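Local structure of DNA polymerase (Bacillus phage phi29, 2PY5) at residues F230-D235 / I453-D458; D249-Y254 / Y482-S487; Y259-P264 / T434-Y439. The protein replicates viral DNA by protein-primed, strand-displacing synthesis with high processivity and fidelity, and also carries a 3'-5' exonuclease activity. The protein carries 2 engineered substitutions. All blocks are in the same frame, centred on the assembly; numbering follows the deposited sequence. Where two conformers were deposited one is given.

Contact 1: residues F230-D235 / I453-D458; sequences FTWLND and IYCDTD. With EDO (1,2-ethanediol), chain U; EDO (1,2-ethanediol), chain K.
Thr231, Trp232 and Leu233 pair with Asp456, Cys455 and Tyr454 as adjacent antiparallel strands of the polymerase palm, the second carrying the first three residues of the YCDTD motif, Tyr454 to Asp456, with Thr457 and Asp458 in the turn beyond. Four backbone hydrogen bonds join the strands. Trp232 and Cys455 bond in both directions, Trp232 N to Cys455 O at 2.9 Å and Cys455 N to Trp232 O at 2.8 Å; Asn234 N binds Ile453 O at one end and Thr457 N binds Phe230 O at the other. Beyond Asp456 the chain makes a tight gamma turn at Thr457, closed by Asp458 N on Asp456 O.

The apolar contacts fall on both faces of the sheet. Cys455 lies against the Phe230 ring, its CB 3.7 Å from CD2 while SG sits at the ring edge, in plane. Across the sheet, Leu233 crosses the Tyr454 side chain at about a right angle, with Leu233 CB 4.0 Å from Tyr454 CD1.

The polar side-chain contact involves magnesium-binding Asp456. With CG anti to its backbone N (chi1 -175°), the side chain of Asp456 lies alongside that of Thr231, both pointing the same way, and its OD2 forms a salt bridge with Lys498, whose backbone N bonds to Tyr454 OH. Thr231 OG1 donates to Asp456 OD1 over 2.7 Å, reaching it from above the carboxylate plane, 44° out of it.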
loop_
_atom_site.group_PDB
_atom_site.type_symbol
_atom_site.label_atom_id
_atom_site.label_comp_id
_atom_site.label_asym_id
_atom_site.label_seq_id
_atom_site.Cartn_x
_atom_site.Cartn_y
_atom_site.Cartn_z
ATOM N N PHE F 230 13.333 5.001 0.420
ATOM C CA PHE F 230 14.132 6.218 0.258
ATOM C C PHE F 230 13.597 7.015 -0.943
ATOM O O PHE F 230 13.696 6.580 -2.102
ATOM C CB PHE F 230 15.601 5.867 0.039
ATOM C CG PHE F 230 16.489 7.068 -0.101
ATOM C CD1 PHE F 230 16.790 7.843 0.995
ATOM C CD2 PHE F 230 17.001 7.422 -1.342
ATOM C CE1 PHE F 230 17.579 8.983 0.856
ATOM C CE2 PHE F 230 17.794 8.531 -1.484
ATOM C CZ PHE F 230 18.094 9.302 -0.369
ATOM N N THR F 231 13.052 8.189 -0.654
ATOM C CA THR F 231 12.526 9.067 -1.696
ATOM C C THR F 231 13.141 10.443 -1.491
ATOM O O THR F 231 12.954 11.056 -0.445
ATOM C CB THR F 231 10.981 9.170 -1.610
ATOM O OG1 THR F 231 10.404 7.850 -1.619
ATOM C CG2 THR F 231 10.426 9.982 -2.748
ATOM N N TRP F 232 13.834 10.949 -2.509
ATOM C CA TRP F 232 14.666 12.137 -2.379
ATOM C C TRP F 232 14.855 12.832 -3.709
ATOM O O TRP F 232 15.185 12.197 -4.707
ATOM C CB TRP F 232 16.036 11.745 -1.821
ATOM C CG TRP F 232 17.065 12.831 -1.789
ATOM C CD1 TRP F 232 17.126 13.881 -0.923
ATOM C CD2 TRP F 232 18.181 12.978 -2.666
ATOM N NE1 TRP F 232 18.211 14.656 -1.190
ATOM C CE2 TRP F 232 18.876 14.132 -2.267
ATOM C CE3 TRP F 232 18.658 12.252 -3.759
ATOM C CZ2 TRP F 232 20.032 14.560 -2.897
ATOM C CZ3 TRP F 232 19.807 12.691 -4.396
ATOM C CH2 TRP F 232 20.475 13.837 -3.971
ATOM N N LEU F 233 14.652 14.155 -3.699
ATOM C CA LEU F 233 14.939 15.024 -4.845
ATOM C C LEU F 233 16.149 15.894 -4.541
ATOM O O LEU F 233 16.177 16.621 -3.531
ATOM C CB LEU F 233 13.736 15.915 -5.135
ATOM C CG LEU F 233 13.877 16.921 -6.273
ATOM C CD1 LEU F 233 14.240 16.273 -7.588
ATOM C CD2 LEU F 233 12.596 17.756 -6.409
ATOM N N ASN F 234 17.138 15.811 -5.420
ATOM C CA ASN F 234 18.339 16.617 -5.353
ATOM C C ASN F 234 17.969 18.077 -5.497
ATOM O O ASN F 234 17.423 18.463 -6.520
ATOM C CB ASN F 234 19.285 16.175 -6.470
ATOM C CG ASN F 234 20.656 16.786 -6.375
ATOM O OD1 ASN F 234 20.874 17.788 -5.674
ATOM N ND2 ASN F 234 21.597 16.213 -7.126
ATOM N N ASP F 235 18.273 18.883 -4.470
ATOM C CA ASP F 235 17.997 20.329 -4.521
ATOM C C ASP F 235 18.534 21.031 -5.782
ATOM O O ASP F 235 17.957 22.024 -6.244
ATOM C CB ASP F 235 18.576 21.014 -3.278
ATOM C CG ASP F 235 17.684 20.889 -2.056
ATOM O OD1 ASP F 235 16.474 20.569 -2.187
ATOM O OD2 ASP F 235 18.205 21.134 -0.943
ATOM N N ILE F 453 19.430 12.929 -10.081
ATOM C CA ILE F 453 18.332 13.878 -9.952
ATOM C C ILE F 453 17.427 13.523 -8.775
ATOM O O ILE F 453 17.106 14.382 -7.941
ATOM C CB ILE F 453 17.434 13.894 -11.223
ATOM C CG1 ILE F 453 18.228 14.235 -12.480
ATOM C CG2 ILE F 453 16.274 14.911 -11.056
ATOM C CD1 ILE F 453 17.459 13.885 -13.797
ATOM N N TYR F 454 17.018 12.252 -8.715
ATOM C CA TYR F 454 15.864 11.850 -7.913
ATOM C C TYR F 454 15.909 10.363 -7.638
ATOM O O TYR F 454 16.293 9.600 -8.511
ATOM C CB TYR F 454 14.598 12.188 -8.714
ATOM C CG TYR F 454 13.277 11.806 -8.098
ATOM C CD1 TYR F 454 12.782 12.476 -7.000
ATOM C CD2 TYR F 454 12.525 10.748 -8.600
ATOM C CE1 TYR F 454 11.567 12.127 -6.420
ATOM C CE2 TYR F 454 11.299 10.414 -8.044
ATOM C CZ TYR F 454 10.826 11.090 -6.960
ATOM O OH TYR F 454 9.614 10.748 -6.376
ATOM N N CYS F 455 15.524 9.974 -6.429
ATOM C CA CYS F 455 15.327 8.571 -6.072
ATOM C C CYS F 455 13.921 8.383 -5.545
ATOM O O CYS F 455 13.422 9.226 -4.803
ATOM C CB CYS F 455 16.271 8.174 -4.939
ATOM S SG CYS F 455 18.025 8.357 -5.309
ATOM N N ASP F 456 13.311 7.256 -5.886
ATOM C CA ASP F 456 12.089 6.844 -5.211
ATOM C C ASP F 456 12.022 5.341 -5.034
ATOM O O ASP F 456 11.575 4.622 -5.931
ATOM C CB ASP F 456 10.835 7.315 -5.929
ATOM C CG ASP F 456 9.559 6.973 -5.142
ATOM O OD1 ASP F 456 9.685 6.582 -3.945
ATOM O OD2 ASP F 456 8.440 7.097 -5.691
ATOM N N THR F 457 12.483 4.901 -3.866
ATOM C CA THR F 457 12.317 3.544 -3.357
ATOM C C THR F 457 13.164 2.541 -4.084
ATOM O O THR F 457 14.111 2.028 -3.498
ATOM C CB THR F 457 10.843 3.105 -3.298
ATOM O OG1 THR F 457 10.127 4.034 -2.494
ATOM C CG2 THR F 457 10.715 1.702 -2.665
ATOM N N ASP F 458 12.822 2.268 -5.345
ATOM C CA ASP F 458 13.527 1.280 -6.174
ATOM C C ASP F 458 14.022 1.903 -7.464
ATOM O O ASP F 458 14.444 1.192 -8.354
ATOM C CB ASP F 458 12.604 0.074 -6.510
ATOM C CG ASP F 458 11.303 0.470 -7.164
ATOM O OD1 ASP F 458 10.415 -0.410 -7.334
ATOM O OD2 ASP F 458 11.138 1.666 -7.487
HETATM C C1 EDO U . 8.534 2.918 -6.117
HETATM O O1 EDO U . 7.314 2.468 -5.517
HETATM C C2 EDO U . 8.381 3.063 -7.630
HETATM O O2 EDO U . 9.169 4.151 -8.153
HETATM C C1 EDO K . 25.226 16.844 -7.124
HETATM O O1 EDO K . 24.162 17.784 -7.247
HETATM C C2 EDO K . 26.160 16.894 -8.333
HETATM O O2 EDO K . 27.113 17.962 -8.218
HETATM O O HOH W 1 14.327 2.465 -0.698
#

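Contact 2: residues D249-Y254 / Y482-S487; sequences DVNSLY and YWAHES. With EDO (1,2-ethanediol), chain B.
Asp249 and Val250, magnesium-binding residues of the polymerase active site, end a palm strand that pairs antiparallel with Ala484 and Trp483. Asp249 and Ala484 form the hydrogen-bonded pair: Asp249 N reaches Ala484 O at 2.9 Å, and Ala484 N returns to Asp249 O at 2.8 Å. One residue on, Asn251 N bonds to Tyr482 O at 2.8 Å, nearly along the C=O axis, which extends the ladder just past the strand.

Between these bonds, Val250 and Trp483 form a non-hydrogen-bonded pair whose side chains share one face of the sheet. Val250 CG2 lies beside its own backbone N, anti to the carbonyl carbon. From there it sits 3.3 Å from the centroid of the six-membered ring of Trp483, only 4° off the ring normal. This is a close CH-pi contact, with the methyl almost equidistant from the six ring carbons.

On the face of Asp249 and Ala484, Asp249 OD2 stands 2.8 Å from Glu486 OE2, their carboxylate planes 88° apart; Asp249 has two conformers, so this approach is doubtful as a fixed feature. Past the strand end, Asn251 OD1 touches Ala484 CB at 3.5 Å, while its ND2 is held by the backbone oxygens of Asp476 and Lys479.

Strand 483-489 continues past a classic beta bulge, where Glu486 and Ser487 both face Val247. Trp483 packs on Ala444 of helix 427-447, and the backbone of Val250 bonds to Asp458. Beyond Asn251 the chain turns into helix 253-260, where Leu253 rests against Ala437.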
loop_
_atom_site.group_PDB
_atom_site.type_symbol
_atom_site.label_atom_id
_atom_site.label_comp_id
_atom_site.label_asym_id
_atom_site.label_seq_id
_atom_site.Cartn_x
_atom_site.Cartn_y
_atom_site.Cartn_z
ATOM N N ASP F 249 15.327 1.151 -12.631
ATOM C CA ASP F 249 14.431 0.607 -11.628
ATOM C C ASP F 249 14.910 -0.797 -11.261
ATOM O O ASP F 249 15.106 -1.619 -12.142
ATOM C CB ASP F 249 13.018 0.576 -12.213
ATOM C CG ASP F 249 11.950 0.289 -11.193
ATOM O OD1 ASP F 249 12.263 0.085 -10.004
ATOM O OD2 ASP F 249 10.764 0.286 -11.592
ATOM N N VAL F 250 15.082 -1.062 -9.963
ATOM C CA VAL F 250 15.489 -2.410 -9.549
ATOM C C VAL F 250 14.386 -3.404 -9.941
ATOM O O VAL F 250 13.202 -3.123 -9.780
ATOM C CB VAL F 250 15.751 -2.484 -8.041
ATOM C CG1 VAL F 250 16.154 -3.918 -7.634
ATOM C CG2 VAL F 250 16.812 -1.470 -7.628
ATOM N N ASN F 251 14.796 -4.567 -10.440
ATOM C CA ASN F 251 13.868 -5.661 -10.705
ATOM C C ASN F 251 13.476 -6.316 -9.388
ATOM O O ASN F 251 14.294 -7.017 -8.767
ATOM C CB ASN F 251 14.503 -6.679 -11.655
ATOM C CG ASN F 251 14.844 -6.084 -13.011
ATOM O OD1 ASN F 251 14.010 -5.403 -13.627
ATOM N ND2 ASN F 251 16.055 -6.338 -13.485
ATOM N N SER F 252 12.248 -6.036 -8.955
ATOM C CA SER F 252 11.657 -6.583 -7.732
ATOM C C SER F 252 12.504 -6.309 -6.480
ATOM O O SER F 252 12.986 -7.229 -5.827
ATOM C CB SER F 252 11.353 -8.059 -7.903
ATOM O OG SER F 252 10.383 -8.240 -8.939
ATOM N N LEU F 253 12.623 -5.027 -6.138
ATOM C CA LEU F 253 13.469 -4.577 -5.029
ATOM C C LEU F 253 13.353 -5.423 -3.745
ATOM O O LEU F 253 14.355 -5.919 -3.236
ATOM C CB LEU F 253 13.146 -3.110 -4.706
ATOM C CG LEU F 253 13.918 -2.464 -3.537
ATOM C CD1 LEU F 253 15.298 -2.126 -3.958
ATOM C CD2 LEU F 253 13.158 -1.239 -3.044
ATOM N N TYR F 254 12.148 -5.551 -3.216
ATOM C CA TYR F 254 11.994 -6.160 -1.894
ATOM C C TYR F 254 12.196 -7.660 -1.948
ATOM O O TYR F 254 13.020 -8.181 -1.180
ATOM C CB TYR F 254 10.668 -5.754 -1.258
ATOM C CG TYR F 254 10.675 -4.304 -0.791
ATOM C CD1 TYR F 254 9.866 -3.354 -1.386
ATOM C CD2 TYR F 254 11.502 -3.885 0.243
ATOM C CE1 TYR F 254 9.891 -2.016 -0.950
ATOM C CE2 TYR F 254 11.516 -2.582 0.673
ATOM C CZ TYR F 254 10.725 -1.660 0.085
ATOM O OH TYR F 254 10.732 -0.331 0.535
ATOM N N TYR F 482 18.830 -6.717 -9.993
ATOM C CA TYR F 482 19.588 -5.836 -10.880
ATOM C C TYR F 482 18.754 -4.601 -11.230
ATOM O O TYR F 482 17.546 -4.572 -11.024
ATOM C CB TYR F 482 20.003 -6.559 -12.153
ATOM C CG TYR F 482 21.139 -7.561 -11.971
ATOM C CD1 TYR F 482 22.355 -7.369 -12.602
ATOM C CD2 TYR F 482 20.985 -8.688 -11.175
ATOM C CE1 TYR F 482 23.397 -8.285 -12.462
ATOM C CE2 TYR F 482 22.026 -9.614 -11.019
ATOM C CZ TYR F 482 23.228 -9.399 -11.666
ATOM O OH TYR F 482 24.284 -10.302 -11.539
ATOM N N TRP F 483 19.427 -3.586 -11.772
ATOM C CA TRP F 483 18.766 -2.352 -12.209
ATOM C C TRP F 483 18.394 -2.456 -13.673
ATOM O O TRP F 483 19.265 -2.665 -14.514
ATOM C CB TRP F 483 19.695 -1.159 -12.044
ATOM C CG TRP F 483 19.999 -0.839 -10.636
ATOM C CD1 TRP F 483 21.011 -1.355 -9.877
ATOM C CD2 TRP F 483 19.288 0.067 -9.805
ATOM N NE1 TRP F 483 20.972 -0.818 -8.608
ATOM C CE2 TRP F 483 19.917 0.057 -8.536
ATOM C CE3 TRP F 483 18.173 0.889 -10.000
ATOM C CZ2 TRP F 483 19.467 0.844 -7.478
ATOM C CZ3 TRP F 483 17.718 1.650 -8.944
ATOM C CH2 TRP F 483 18.372 1.627 -7.694
ATOM N N ALA F 484 17.112 -2.318 -13.979
ATOM C CA ALA F 484 16.676 -2.252 -15.376
ATOM C C ALA F 484 16.763 -0.809 -15.824
ATOM O O ALA F 484 16.349 0.092 -15.106
ATOM C CB ALA F 484 15.245 -2.729 -15.514
ATOM N N HIS F 485 17.283 -0.592 -17.024
ATOM C CA HIS F 485 17.134 0.700 -17.680
ATOM C C HIS F 485 15.688 0.752 -18.166
ATOM O O HIS F 485 15.301 0.075 -19.131
ATOM C CB HIS F 485 18.132 0.847 -18.823
ATOM C CG HIS F 485 17.988 2.127 -19.592
ATOM N ND1 HIS F 485 18.537 2.298 -20.848
ATOM C CD2 HIS F 485 17.346 3.287 -19.295
ATOM C CE1 HIS F 485 18.253 3.518 -21.279
ATOM N NE2 HIS F 485 17.515 4.128 -20.368
ATOM N N GLU F 486 14.887 1.539 -17.474
ATOM C CA GLU F 486 13.452 1.535 -17.650
ATOM C C GLU F 486 13.008 2.464 -18.770
ATOM O O GLU F 486 12.090 2.129 -19.533
ATOM C CB GLU F 486 12.797 1.955 -16.340
ATOM C CG GLU F 486 11.294 1.937 -16.334
ATOM C CD GLU F 486 10.774 2.034 -14.936
ATOM O OE1 GLU F 486 10.580 3.175 -14.454
ATOM O OE2 GLU F 486 10.604 0.969 -14.292
ATOM N N SER F 487 13.625 3.644 -18.841
ATOM C CA SER F 487 13.209 4.646 -19.807
ATOM C C SER F 487 14.265 5.706 -19.977
ATOM O O SER F 487 15.220 5.805 -19.187
ATOM C CB SER F 487 11.911 5.314 -19.368
ATOM O OG SER F 487 12.098 5.974 -18.146
HETATM C C1 EDO B . 14.840 2.539 -22.556
HETATM O O1 EDO B . 14.575 1.313 -21.867
HETATM C C2 EDO B . 15.736 2.272 -23.760
HETATM O O2 EDO B . 15.294 1.114 -24.488
#

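Contact 3: residues Y259-P264 / T434-Y439. With EDO (1,2-ethanediol), chain I.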
loop_
_atom_site.group_PDB
_atom_site.type_symbol
_atom_site.label_atom_id
_atom_site.label_comp_id
_atom_site.label_asym_id
_atom_site.label_seq_id
_atom_site.Cartn_x
_atom_site.Cartn_y
_atom_site.Cartn_z
ATOM N N TYR F 259 15.769 -12.427 -1.050
ATOM C CA TYR F 259 16.375 -13.586 -1.671
ATOM C C TYR F 259 17.856 -13.717 -1.351
ATOM O O TYR F 259 18.346 -14.832 -1.235
ATOM C CB TYR F 259 16.202 -13.516 -3.190
ATOM C CG TYR F 259 16.301 -14.857 -3.884
ATOM C CD1 TYR F 259 17.444 -15.224 -4.573
ATOM C CD2 TYR F 259 15.239 -15.752 -3.851
ATOM C CE1 TYR F 259 17.535 -16.476 -5.214
ATOM C CE2 TYR F 259 15.300 -16.975 -4.498
ATOM C CZ TYR F 259 16.456 -17.342 -5.169
ATOM O OH TYR F 259 16.519 -18.547 -5.810
ATOM N N SER F 260 18.566 -12.590 -1.189
ATOM C CA SER F 260 20.033 -12.661 -1.140
ATOM C C SER F 260 20.733 -11.975 0.024
ATOM O O SER F 260 21.912 -12.268 0.268
ATOM C CB SER F 260 20.637 -12.152 -2.449
ATOM O OG SER F 260 20.497 -10.765 -2.581
ATOM N N ARG F 261 20.041 -11.127 0.779
ATOM C CA ARG F 261 20.711 -10.405 1.849
ATOM C C ARG F 261 20.774 -11.157 3.167
ATOM O O ARG F 261 19.969 -12.034 3.431
ATOM C CB ARG F 261 20.066 -9.036 2.114
ATOM C CG ARG F 261 20.054 -8.130 0.906
ATOM C CD ARG F 261 21.412 -7.591 0.543
ATOM N NE ARG F 261 21.282 -6.448 -0.357
ATOM C CZ ARG F 261 22.285 -5.765 -0.880
ATOM N NH1 ARG F 261 23.549 -6.098 -0.621
ATOM N NH2 ARG F 261 22.030 -4.727 -1.670
ATOM N N LEU F 262 21.768 -10.809 3.973
ATOM C CA LEU F 262 21.867 -11.309 5.342
ATOM C C LEU F 262 20.745 -10.712 6.176
ATOM O O LEU F 262 20.663 -9.492 6.324
ATOM C CB LEU F 262 23.218 -10.935 5.943
ATOM C CG LEU F 262 23.576 -11.546 7.287
ATOM C CD1 LEU F 262 23.715 -13.088 7.195
ATOM C CD2 LEU F 262 24.869 -10.903 7.790
ATOM N N LEU F 263 19.906 -11.565 6.746
ATOM C CA LEU F 263 18.702 -11.123 7.454
ATOM C C LEU F 263 18.593 -11.757 8.838
ATOM O O LEU F 263 19.085 -12.874 9.062
ATOM C CB LEU F 263 17.452 -11.401 6.627
ATOM C CG LEU F 263 17.336 -10.685 5.278
ATOM C CD1 LEU F 263 16.206 -11.240 4.418
ATOM C CD2 LEU F 263 17.159 -9.181 5.547
ATOM N N PRO F 264 17.959 -11.055 9.778
ATOM C CA PRO F 264 17.952 -11.492 11.172
ATOM C C PRO F 264 16.944 -12.586 11.478
ATOM O O PRO F 264 15.865 -12.653 10.867
ATOM C CB PRO F 264 17.544 -10.203 11.907
ATOM C CG PRO F 264 16.610 -9.577 10.966
ATOM C CD PRO F 264 17.238 -9.769 9.627
ATOM N N THR F 434 13.697 -3.540 4.637
ATOM C CA THR F 434 13.609 -2.170 4.105
ATOM C C THR F 434 14.982 -1.462 4.162
ATOM O O THR F 434 15.317 -0.687 3.253
ATOM C CB THR F 434 12.537 -1.348 4.778
ATOM O OG1 THR F 434 12.861 -1.157 6.164
ATOM C CG2 THR F 434 11.164 -2.002 4.638
ATOM N N ALA F 435 15.804 -1.778 5.171
ATOM C CA ALA F 435 17.144 -1.192 5.283
ATOM C C ALA F 435 18.027 -1.591 4.109
ATOM O O ALA F 435 18.667 -0.757 3.489
ATOM C CB ALA F 435 17.812 -1.559 6.623
ATOM N N TRP F 436 18.030 -2.877 3.776
ATOM C CA TRP F 436 18.778 -3.320 2.633
ATOM C C TRP F 436 18.244 -2.713 1.325
ATOM O O TRP F 436 19.033 -2.447 0.411
ATOM C CB TRP F 436 18.754 -4.856 2.559
ATOM C CG TRP F 436 19.750 -5.540 3.463
ATOM C CD1 TRP F 436 19.483 -6.449 4.459
ATOM C CD2 TRP F 436 21.175 -5.438 3.390
ATOM N NE1 TRP F 436 20.658 -6.883 5.029
ATOM C CE2 TRP F 436 21.711 -6.295 4.383
ATOM C CE3 TRP F 436 22.052 -4.715 2.583
ATOM C CZ2 TRP F 436 23.067 -6.411 4.599
ATOM C CZ3 TRP F 436 23.401 -4.849 2.795
ATOM C CH2 TRP F 436 23.896 -5.690 3.799
ATOM N N ALA F 437 16.922 -2.544 1.218
ATOM C CA ALA F 437 16.323 -1.937 0.038
ATOM C C ALA F 437 16.830 -0.482 -0.099
ATOM O O ALA F 437 17.274 -0.059 -1.181
ATOM C CB ALA F 437 14.854 -1.964 0.141
ATOM N N ARG F 438 16.817 0.254 1.001
ATOM C CA ARG F 438 17.342 1.621 0.979
ATOM C C ARG F 438 18.812 1.635 0.588
ATOM O O ARG F 438 19.250 2.456 -0.222
ATOM C CB ARG F 438 17.169 2.323 2.335
ATOM C CG ARG F 438 15.777 2.669 2.660
ATOM C CD ARG F 438 15.692 3.571 3.902
ATOM N NE ARG F 438 16.088 2.875 5.115
ATOM C CZ ARG F 438 15.336 2.001 5.778
ATOM N NH1 ARG F 438 14.108 1.706 5.371
ATOM N NH2 ARG F 438 15.787 1.436 6.878
ATOM N N TYR F 439 19.582 0.715 1.173
ATOM C CA TYR F 439 21.000 0.594 0.882
ATOM C C TYR F 439 21.222 0.398 -0.620
ATOM O O TYR F 439 22.103 1.012 -1.223
ATOM C CB TYR F 439 21.586 -0.587 1.672
ATOM C CG TYR F 439 23.025 -0.880 1.384
ATOM C CD1 TYR F 439 24.027 -0.251 2.089
ATOM C CD2 TYR F 439 23.388 -1.785 0.385
ATOM C CE1 TYR F 439 25.347 -0.500 1.818
ATOM C CE2 TYR F 439 24.711 -2.046 0.109
ATOM C CZ TYR F 439 25.689 -1.399 0.830
ATOM O OH TYR F 439 27.035 -1.638 0.580
HETATM C C1 EDO I . 24.899 -12.277 2.284
HETATM O O1 EDO I . 25.928 -11.634 3.044
HETATM C C2 EDO I . 24.872 -11.711 0.866
HETATM O O2 EDO I . 24.545 -12.720 -0.105
#
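One face of the Trp436 indole is covered by the Arg261 side chain. Arg261 CB sits above the five-membered ring, 3.6 Å from its centroid, and the chain bends at chi2 (-72°), with CD near CD2 and CE3. The guanidinium lies beyond the CE3-CZ3 rim of the six-membered ring, its plane 12° from that of the indole, with CE3 over one of its faces; Arg261 NE is 3.5 Å from Trp436 CE3, and NH1 lies 3.6 Å from CZ3. At the indole edge, NE1 donates to Leu262 O at 2.9 Å, and Leu263 CD2 touches Trp436 CD1 at 3.7 Å. The Tyr439 ring has Trp436 CZ3 over one face and Arg261 NH2 at its edge, 3.8 Å from CD2, with the guanidinium and ring planes 85° apart.

Arg261 is the first residue to leave helix 253-260, and the contact packs the connection between that helix and strand 263-265 against helix 427-447 of the polymerization region. Gln257 OE1 accepts from Arg261 NE, and Thr440 OG1 is bonded to NH2, so partners on both helices hold the guanidinium. Leu263 bonds through its backbone to Thr356, a residue that binds single-stranded DNA.

Overall arrangement
All three contacts lie in the polymerization region and close long loops of chain; the first segments follow in the order 1, 2, 3 and the second in the order 3, 1, 2. Contacts 1 and 2 therefore interleave, whereas contact 3 is nested inside both. Centres lie about 15 Å (1 and 2), 16 Å (2 and 3) and 19 Å (1 and 3) apart. Contacts 1 and 2 share one antiparallel sheet and meet where Asp458 O lies 2.8 Å from Val250 N, bringing their metal-binding aspartates together. Helix 253-260 joins contacts 2 and 3, and helix 427-447 leads to strand 452-456, so the strands carrying those aspartates are linked directly in sequence to the two helices packed beside them.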